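Local coordinates for protein putative pectin lyase (Geobacillus virus E2, PDB 7CHU) that forms the trimeric tailspike of a deep-sea thermophilic bacteriophage and probably binds or cleaves a polysaccharide of the host surface, at residues V240-G245 / L253-C258; C258-E261 / H267-F270. All blocks are in the same frame, centred on the assembly; numbering follows the deposited sequence.

Interaction 1. Residues V240-G245 / L253-C258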
ATOM      1  N   VAL A 240     -16.011  -4.415  13.285  1.00 12.58           N
ATOM      2  CA  VAL A 240     -16.067  -5.381  12.186  1.00 11.97           C
ATOM      3  C   VAL A 240     -15.916  -6.761  12.805  1.00 14.34           C
ATOM      4  O   VAL A 240     -14.970  -6.995  13.561  1.00 16.90           O
ATOM      5  CB  VAL A 240     -14.952  -5.155  11.148  1.00 15.90           C
ATOM      6  CG1 VAL A 240     -15.061  -6.200  10.012  1.00 16.42           C
ATOM      7  CG2 VAL A 240     -15.019  -3.755  10.587  1.00 17.26           C
ATOM      8  N   TYR A 241     -16.855  -7.655  12.533  1.00 13.98           N
ATOM      9  CA  TYR A 241     -16.825  -9.013  13.072  1.00 11.60           C
ATOM     10  C   TYR A 241     -16.700  -9.977  11.900  1.00 12.66           C
ATOM     11  O   TYR A 241     -17.585 -10.018  11.035  1.00 15.86           O
ATOM     12  CB  TYR A 241     -18.084  -9.292  13.892  1.00 12.54           C
ATOM     13  CG  TYR A 241     -18.010 -10.523  14.794  1.00 15.10           C
ATOM     14  CD1 TYR A 241     -18.244 -11.815  14.297  1.00 16.65           C
ATOM     15  CD2 TYR A 241     -17.734 -10.392  16.148  1.00 14.53           C
ATOM     16  CE1 TYR A 241     -18.172 -12.951  15.152  1.00 16.59           C
ATOM     17  CE2 TYR A 241     -17.676 -11.514  16.996  1.00 13.98           C
ATOM     18  CZ  TYR A 241     -17.886 -12.773  16.490  1.00 17.86           C
ATOM     19  OH  TYR A 241     -17.822 -13.845  17.347  1.00 19.32           O
ATOM     20  N   ILE A 242     -15.605 -10.727  11.851  1.00 12.47           N
ATOM     21  CA  ILE A 242     -15.318 -11.628  10.739  1.00 12.78           C
ATOM     22  C   ILE A 242     -15.392 -13.056  11.274  1.00 16.15           C
ATOM     23  O   ILE A 242     -14.557 -13.462  12.089  1.00 11.03           O
ATOM     24  CB  ILE A 242     -13.942 -11.341  10.113  1.00 15.43           C
ATOM     25  CG1 ILE A 242     -13.909  -9.893   9.579  1.00 13.15           C
ATOM     26  CG2 ILE A 242     -13.665 -12.370   9.018  1.00 13.12           C
ATOM     27  CD1 ILE A 242     -12.485  -9.271   9.347  1.00 14.74           C
ATOM     28  N   TYR A 243     -16.391 -13.818  10.811  1.00 10.48           N
ATOM     29  CA  TYR A 243     -16.683 -15.165  11.294  1.00 14.64           C
ATOM     30  C   TYR A 243     -16.415 -16.188  10.188  1.00 13.70           C
ATOM     31  O   TYR A 243     -16.679 -15.926   9.014  1.00 13.31           O
ATOM     32  CB  TYR A 243     -18.158 -15.226  11.742  1.00 14.40           C
ATOM     33  CG  TYR A 243     -18.638 -16.508  12.384  1.00 16.54           C
ATOM     34  CD1 TYR A 243     -17.827 -17.233  13.260  1.00 14.42           C
ATOM     35  CD2 TYR A 243     -19.926 -16.967  12.154  1.00 14.49           C
ATOM     36  CE1 TYR A 243     -18.283 -18.411  13.861  1.00 14.39           C
ATOM     37  CE2 TYR A 243     -20.399 -18.133  12.745  1.00 17.97           C
ATOM     38  CZ  TYR A 243     -19.575 -18.853  13.601  1.00 17.16           C
ATOM     39  OH  TYR A 243     -20.040 -20.003  14.203  1.00 19.26           O
ATOM     40  N   ASN A 244     -15.873 -17.347  10.539  1.00 12.24           N
ATOM     41  CA  ASN A 244     -15.682 -18.328   9.476  1.00 14.57           C
ATOM     42  C   ASN A 244     -16.997 -19.029   9.110  1.00 15.52           C
ATOM     43  O   ASN A 244     -17.185 -19.404   7.945  1.00 14.18           O
ATOM     44  CB  ASN A 244     -14.573 -19.345   9.839  1.00 11.11           C
ATOM     45  CG  ASN A 244     -14.788 -20.066  11.188  1.00 14.59           C
ATOM     46  OD1 ASN A 244     -15.564 -19.658  12.052  1.00 13.85           O
ATOM     47  ND2 ASN A 244     -14.021 -21.126  11.378  1.00 11.73           N
ATOM     48  N   GLY A 245     -17.936 -19.121  10.041  1.00 12.18           N
ATOM     49  CA  GLY A 245     -19.137 -19.922   9.843  1.00 14.95           C
ATOM     50  C   GLY A 245     -18.880 -21.404  10.038  1.00 15.86           C
ATOM     51  O   GLY A 245     -17.797 -21.830  10.455  1.00 14.17           O
ATOM     52  N   LEU A 253     -10.058 -11.126   2.509  1.00 10.29           N
ATOM     53  CA  LEU A 253     -10.652  -9.823   2.779  1.00 12.68           C
ATOM     54  C   LEU A 253      -9.530  -8.790   2.851  1.00 13.94           C
ATOM     55  O   LEU A 253      -8.666  -8.889   3.729  1.00 13.36           O
ATOM     56  CB  LEU A 253     -11.416  -9.832   4.101  1.00 12.24           C
ATOM     57  CG  LEU A 253     -12.546 -10.855   4.336  1.00 14.46           C
ATOM     58  CD1 LEU A 253     -13.007 -10.788   5.784  1.00 13.09           C
ATOM     59  CD2 LEU A 253     -13.681 -10.552   3.422  1.00 13.35           C
ATOM     60  N   LEU A 254      -9.550  -7.794   1.964  1.00 11.36           N
ATOM     61  CA  LEU A 254      -8.495  -6.779   1.904  1.00 15.09           C
ATOM     62  C   LEU A 254      -9.074  -5.434   2.313  1.00 13.47           C
ATOM     63  O   LEU A 254      -9.850  -4.835   1.563  1.00 16.40           O
ATOM     64  CB  LEU A 254      -7.880  -6.700   0.507  1.00 11.22           C
ATOM     65  CG  LEU A 254      -6.646  -7.596   0.295  1.00 15.54           C
ATOM     66  CD1 LEU A 254      -6.951  -9.112   0.371  1.00 14.81           C
ATOM     67  CD2 LEU A 254      -5.897  -7.275  -1.007  1.00 21.00           C
ATOM     68  N   PHE A 255      -8.697  -4.966   3.501  1.00 10.07           N
ATOM     69  CA  PHE A 255      -9.062  -3.641   3.982  1.00 13.44           C
ATOM     70  C   PHE A 255      -7.901  -2.701   3.667  1.00 12.48           C
ATOM     71  O   PHE A 255      -6.784  -2.915   4.141  1.00 13.80           O
ATOM     72  CB  PHE A 255      -9.347  -3.659   5.489  1.00 13.89           C
ATOM     73  CG  PHE A 255     -10.490  -4.562   5.898  1.00 14.24           C
ATOM     74  CD1 PHE A 255     -10.314  -5.932   6.001  1.00 10.91           C
ATOM     75  CD2 PHE A 255     -11.730  -4.024   6.209  1.00 16.13           C
ATOM     76  CE1 PHE A 255     -11.356  -6.754   6.415  1.00 12.24           C
ATOM     77  CE2 PHE A 255     -12.790  -4.837   6.603  1.00 16.50           C
ATOM     78  CZ  PHE A 255     -12.608  -6.213   6.694  1.00 14.20           C
ATOM     79  N   ILE A 256      -8.140  -1.698   2.826  1.00 13.20           N
ATOM     80  CA  ILE A 256      -7.075  -0.839   2.337  1.00 11.76           C
ATOM     81  C   ILE A 256      -7.400   0.584   2.732  1.00 13.65           C
ATOM     82  O   ILE A 256      -8.484   1.090   2.419  1.00 13.30           O
ATOM     83  CB  ILE A 256      -6.880  -0.960   0.824  1.00 17.60           C
ATOM     84  CG1 ILE A 256      -6.487  -2.396   0.446  1.00 17.45           C
ATOM     85  CG2 ILE A 256      -5.815   0.052   0.360  1.00 15.69           C
ATOM     86  CD1 ILE A 256      -6.437  -2.628  -1.087  1.00 19.98           C
ATOM     87  N   ALA A 257      -6.484   1.221   3.451  1.00 11.90           N
ATOM     88  CA  ALA A 257      -6.668   2.623   3.834  1.00 12.96           C
ATOM     89  C   ALA A 257      -7.988   2.810   4.583  1.00 13.95           C
ATOM     90  O   ALA A 257      -8.732   3.765   4.353  1.00 15.57           O
ATOM     91  CB  ALA A 257      -6.603   3.537   2.595  1.00 12.41           C
ATOM     92  N   CYS A 258      -8.288   1.889   5.489  1.00 14.14           N
ATOM     93  CA  CYS A 258      -9.534   1.957   6.234  1.00 13.80           C
ATOM     94  C   CYS A 258      -9.308   2.725   7.534  1.00 13.56           C
ATOM     95  O   CYS A 258      -8.180   2.860   8.006  1.00 15.54           O
ATOM     96  CB  CYS A 258     -10.050   0.549   6.496  1.00 13.62           C
ATOM     97  SG  CYS A 258     -10.650  -0.207   4.943  1.00 18.80           S
TER
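L253 meets I242 across the interior with the tips of the two side chains directed at each other. Its CD1 methyl does the touching: it lies 3.7 Å from CG2 of I242 and 3.9 Å from CD1 of the same residue, and so sits against both branches of the isoleucine. The backbone nitrogen of L253 is hydrogen-bonded to OD1 of N282 in the next coil. L254, and I256 after the next residue, alternate to the other side of the strand, where they pack on G286 and A257 of the third subunit, respectively. Between them F255 returns inward with CG anti to its carbonyl carbon (chi1 -61°), which carries the outer rim of the ring to strand 240-243. There CE1 approaches I242 CD1 at 4.0 Å, and CZ approaches V240 CG1 at 4.1 Å, both methyls coming obliquely to the ring. F284 stacks on F255, continuing the aromatic filling into the next coil. The strand axes remain 11.7 Å apart and run nearly antiparallel, at 161°, so side chains alone bridge them. Such apolar layering between strands on different walls of one coil is characteristic of the right-handed parallel beta-helix of pectate-lyase-like proteins.

Interaction 2. Residues C258-E261 / H267-F270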
ATOM      1  N   CYS A 258      -8.288   1.889   5.489  1.00 14.14           N
ATOM      2  CA  CYS A 258      -9.534   1.957   6.234  1.00 13.80           C
ATOM      3  C   CYS A 258      -9.308   2.725   7.534  1.00 13.56           C
ATOM      4  O   CYS A 258      -8.180   2.860   8.006  1.00 15.54           O
ATOM      5  CB  CYS A 258     -10.050   0.549   6.496  1.00 13.62           C
ATOM      6  SG  CYS A 258     -10.650  -0.207   4.943  1.00 18.80           S
ATOM      7  N   HIS A 259     -10.400   3.203   8.132  1.00 11.96           N
ATOM      8  CA  HIS A 259     -10.334   4.121   9.277  1.00 15.45           C
ATOM      9  C   HIS A 259     -11.277   3.595  10.360  1.00 17.51           C
ATOM     10  O   HIS A 259     -12.497   3.694  10.205  1.00 13.44           O
ATOM     11  CB  HIS A 259     -10.714   5.532   8.820  1.00 15.69           C
ATOM     12  CG  HIS A 259     -10.699   6.585   9.890  1.00 16.78           C
ATOM     13  ND1 HIS A 259     -10.667   7.931   9.586  1.00 18.15           N
ATOM     14  CD2 HIS A 259     -10.765   6.515  11.242  1.00 19.64           C
ATOM     15  CE1 HIS A 259     -10.677   8.641  10.701  1.00 18.03           C
ATOM     16  NE2 HIS A 259     -10.732   7.806  11.722  1.00 19.29           N
ATOM     17  N   PHE A 260     -10.720   3.041  11.448  1.00 11.57           N
ATOM     18  CA  PHE A 260     -11.498   2.504  12.568  1.00 16.48           C
ATOM     19  C   PHE A 260     -11.258   3.396  13.777  1.00 14.22           C
ATOM     20  O   PHE A 260     -10.109   3.577  14.182  1.00 15.92           O
ATOM     21  CB  PHE A 260     -11.100   1.062  12.899  1.00 13.89           C
ATOM     22  CG  PHE A 260     -11.175   0.111  11.730  1.00 14.50           C
ATOM     23  CD1 PHE A 260     -12.362  -0.522  11.421  1.00 19.34           C
ATOM     24  CD2 PHE A 260     -10.053  -0.154  10.949  1.00 16.83           C
ATOM     25  CE1 PHE A 260     -12.444  -1.401  10.325  1.00 18.22           C
ATOM     26  CE2 PHE A 260     -10.111  -1.024   9.861  1.00 17.14           C
ATOM     27  CZ  PHE A 260     -11.316  -1.657   9.545  1.00 17.05           C
ATOM     28  N   GLU A 261     -12.315   3.987  14.328  1.00 14.90           N
ATOM     29  CA  GLU A 261     -12.081   4.951  15.399  1.00 17.40           C
ATOM     30  C   GLU A 261     -13.197   4.896  16.430  1.00 17.16           C
ATOM     31  O   GLU A 261     -14.366   4.832  16.068  1.00 12.98           O
ATOM     32  CB  GLU A 261     -11.968   6.381  14.850  1.00 17.57           C
ATOM     33  CG  GLU A 261     -11.726   7.406  15.966  1.00 17.22           C
ATOM     34  CD  GLU A 261     -11.152   8.718  15.466  1.00 25.42           C
ATOM     35  OE1 GLU A 261     -10.964   8.880  14.242  1.00 22.51           O
ATOM     36  OE2 GLU A 261     -10.890   9.591  16.308  1.00 26.19           O
ATOM     37  N   HIS A 267     -12.197  -2.918  17.315  1.00 15.49           N
ATOM     38  CA  HIS A 267     -12.327  -2.451  15.939  1.00 15.26           C
ATOM     39  C   HIS A 267     -12.543  -3.619  14.994  1.00 14.20           C
ATOM     40  O   HIS A 267     -13.436  -3.590  14.139  1.00 12.49           O
ATOM     41  CB  HIS A 267     -11.099  -1.653  15.497  1.00 12.01           C
ATOM     42  CG  HIS A 267     -10.925  -0.371  16.246  1.00 16.15           C
ATOM     43  ND1 HIS A 267     -11.905   0.600  16.306  1.00 16.02           N
ATOM     44  CD2 HIS A 267      -9.891   0.083  16.994  1.00 13.81           C
ATOM     45  CE1 HIS A 267     -11.475   1.605  17.052  1.00 18.69           C
ATOM     46  NE2 HIS A 267     -10.260   1.315  17.484  1.00 17.30           N
ATOM     47  N   VAL A 268     -11.708  -4.640  15.114  1.00 12.12           N
ATOM     48  CA  VAL A 268     -11.736  -5.812  14.251  1.00 13.03           C
ATOM     49  C   VAL A 268     -11.707  -7.028  15.159  1.00 16.15           C
ATOM     50  O   VAL A 268     -10.814  -7.142  16.004  1.00 12.97           O
ATOM     51  CB  VAL A 268     -10.532  -5.840  13.297  1.00 14.63           C
ATOM     52  CG1 VAL A 268     -10.423  -7.194  12.619  1.00 19.10           C
ATOM     53  CG2 VAL A 268     -10.636  -4.713  12.276  1.00 14.75           C
ATOM     54  N   TYR A 269     -12.684  -7.924  15.002  1.00 14.95           N
ATOM     55  CA  TYR A 269     -12.766  -9.144  15.801  1.00 12.91           C
ATOM     56  C   TYR A 269     -12.863 -10.333  14.849  1.00 13.34           C
ATOM     57  O   TYR A 269     -13.860 -10.467  14.135  1.00 13.04           O
ATOM     58  CB  TYR A 269     -13.982  -9.092  16.740  1.00 12.92           C
ATOM     59  CG  TYR A 269     -13.989 -10.175  17.780  1.00 13.66           C
ATOM     60  CD1 TYR A 269     -14.339 -11.474  17.437  1.00 15.28           C
ATOM     61  CD2 TYR A 269     -13.623  -9.906  19.103  1.00 14.96           C
ATOM     62  CE1 TYR A 269     -14.358 -12.502  18.375  1.00 15.84           C
ATOM     63  CE2 TYR A 269     -13.631 -10.923  20.066  1.00 18.95           C
ATOM     64  CZ  TYR A 269     -14.012 -12.216  19.693  1.00 20.51           C
ATOM     65  OH  TYR A 269     -14.019 -13.240  20.605  1.00 20.90           O
ATOM     66  N   PHE A 270     -11.819 -11.165  14.802  1.00 11.21           N
ATOM     67  CA  PHE A 270     -11.841 -12.393  14.021  1.00 13.54           C
ATOM     68  C   PHE A 270     -12.334 -13.520  14.920  1.00 19.15           C
ATOM     69  O   PHE A 270     -11.903 -13.640  16.070  1.00 15.04           O
ATOM     70  CB  PHE A 270     -10.463 -12.758  13.468  1.00 10.22           C
ATOM     71  CG  PHE A 270     -10.067 -11.987  12.239  1.00 14.12           C
ATOM     72  CD1 PHE A 270     -10.399 -12.437  10.968  1.00 13.33           C
ATOM     73  CD2 PHE A 270      -9.344 -10.826  12.357  1.00 13.32           C
ATOM     74  CE1 PHE A 270     -10.015 -11.730   9.830  1.00 15.14           C
ATOM     75  CE2 PHE A 270      -8.919 -10.123  11.231  1.00 16.18           C
ATOM     76  CZ  PHE A 270      -9.253 -10.557   9.973  1.00 15.37           C
TER
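F260 and H267 pack against each other where the chain turns from one wall of a right-handed parallel beta-helix to the next, the fold expected of a pectate-lyase-like protein. Strand 259-261 belongs to one wall and strand 268-271 to another, and the side chains between them close the corner of the coil.

The two side chains slide past each other in opposite directions, so that the imidazole of H267 meets the base of F260 rather than its aromatic ring: ND1 of H267 is 3.5 Å from CB of F260, and CB of H267 is 3.8 Å from that same carbon. The phenyl group reaches farther inward, with CG anti to the carbonyl carbon (chi1 -55°), and offers one face to V268. The CG2 methyl of V268 stands over that face, displaced toward the rim, 4.2 Å from CZ of F260. F289 of the next coil meets the F260 ring nearly parallel, which extends the apolar filling along the helix axis.

The carbonyl oxygen of F260 lies over one face of the H267 ring, toward its rim, with NE2 of H267 4.0 Å from O of F260. Hydrogen bonding to the side chain of N263, in the intervening turn, holds ND1 of H267 and so helps to fix the rotation of the imidazole, which H306 meets edge-to-face.

On the other side of strand 259-261, H259 and E261 are joined within the strand. K288 makes a long, weak ion pair with the carboxylate. NE2 of H259 donates to OE1 of E261 at 2.7 Å, nearly straight at 166°, with the oxygen only 4° out of the imidazole plane and using its anti lone pair.

How the interactions relate
Interactions 1 and 2 lie with their centres 8 Å apart, near the middle of the chain, and illustrate how a beta-helix fills its interior coil by coil. In sequence the strands come as 240-243, 251-256, 259-261 and 268-271, with C258 common to both contacts. One full turn therefore separates 240-243 from 268-271, which are parallel neighbours in the same wall: V240 N lies 2.8 Å from H267 O, a probable hydrogen bond. The interior is continuous too, since V240 CG2 packs 3.5 Å from F260 CE1. Both contacts also touch the second subunit, so the interior filling and the trimer interface are built on the same coil.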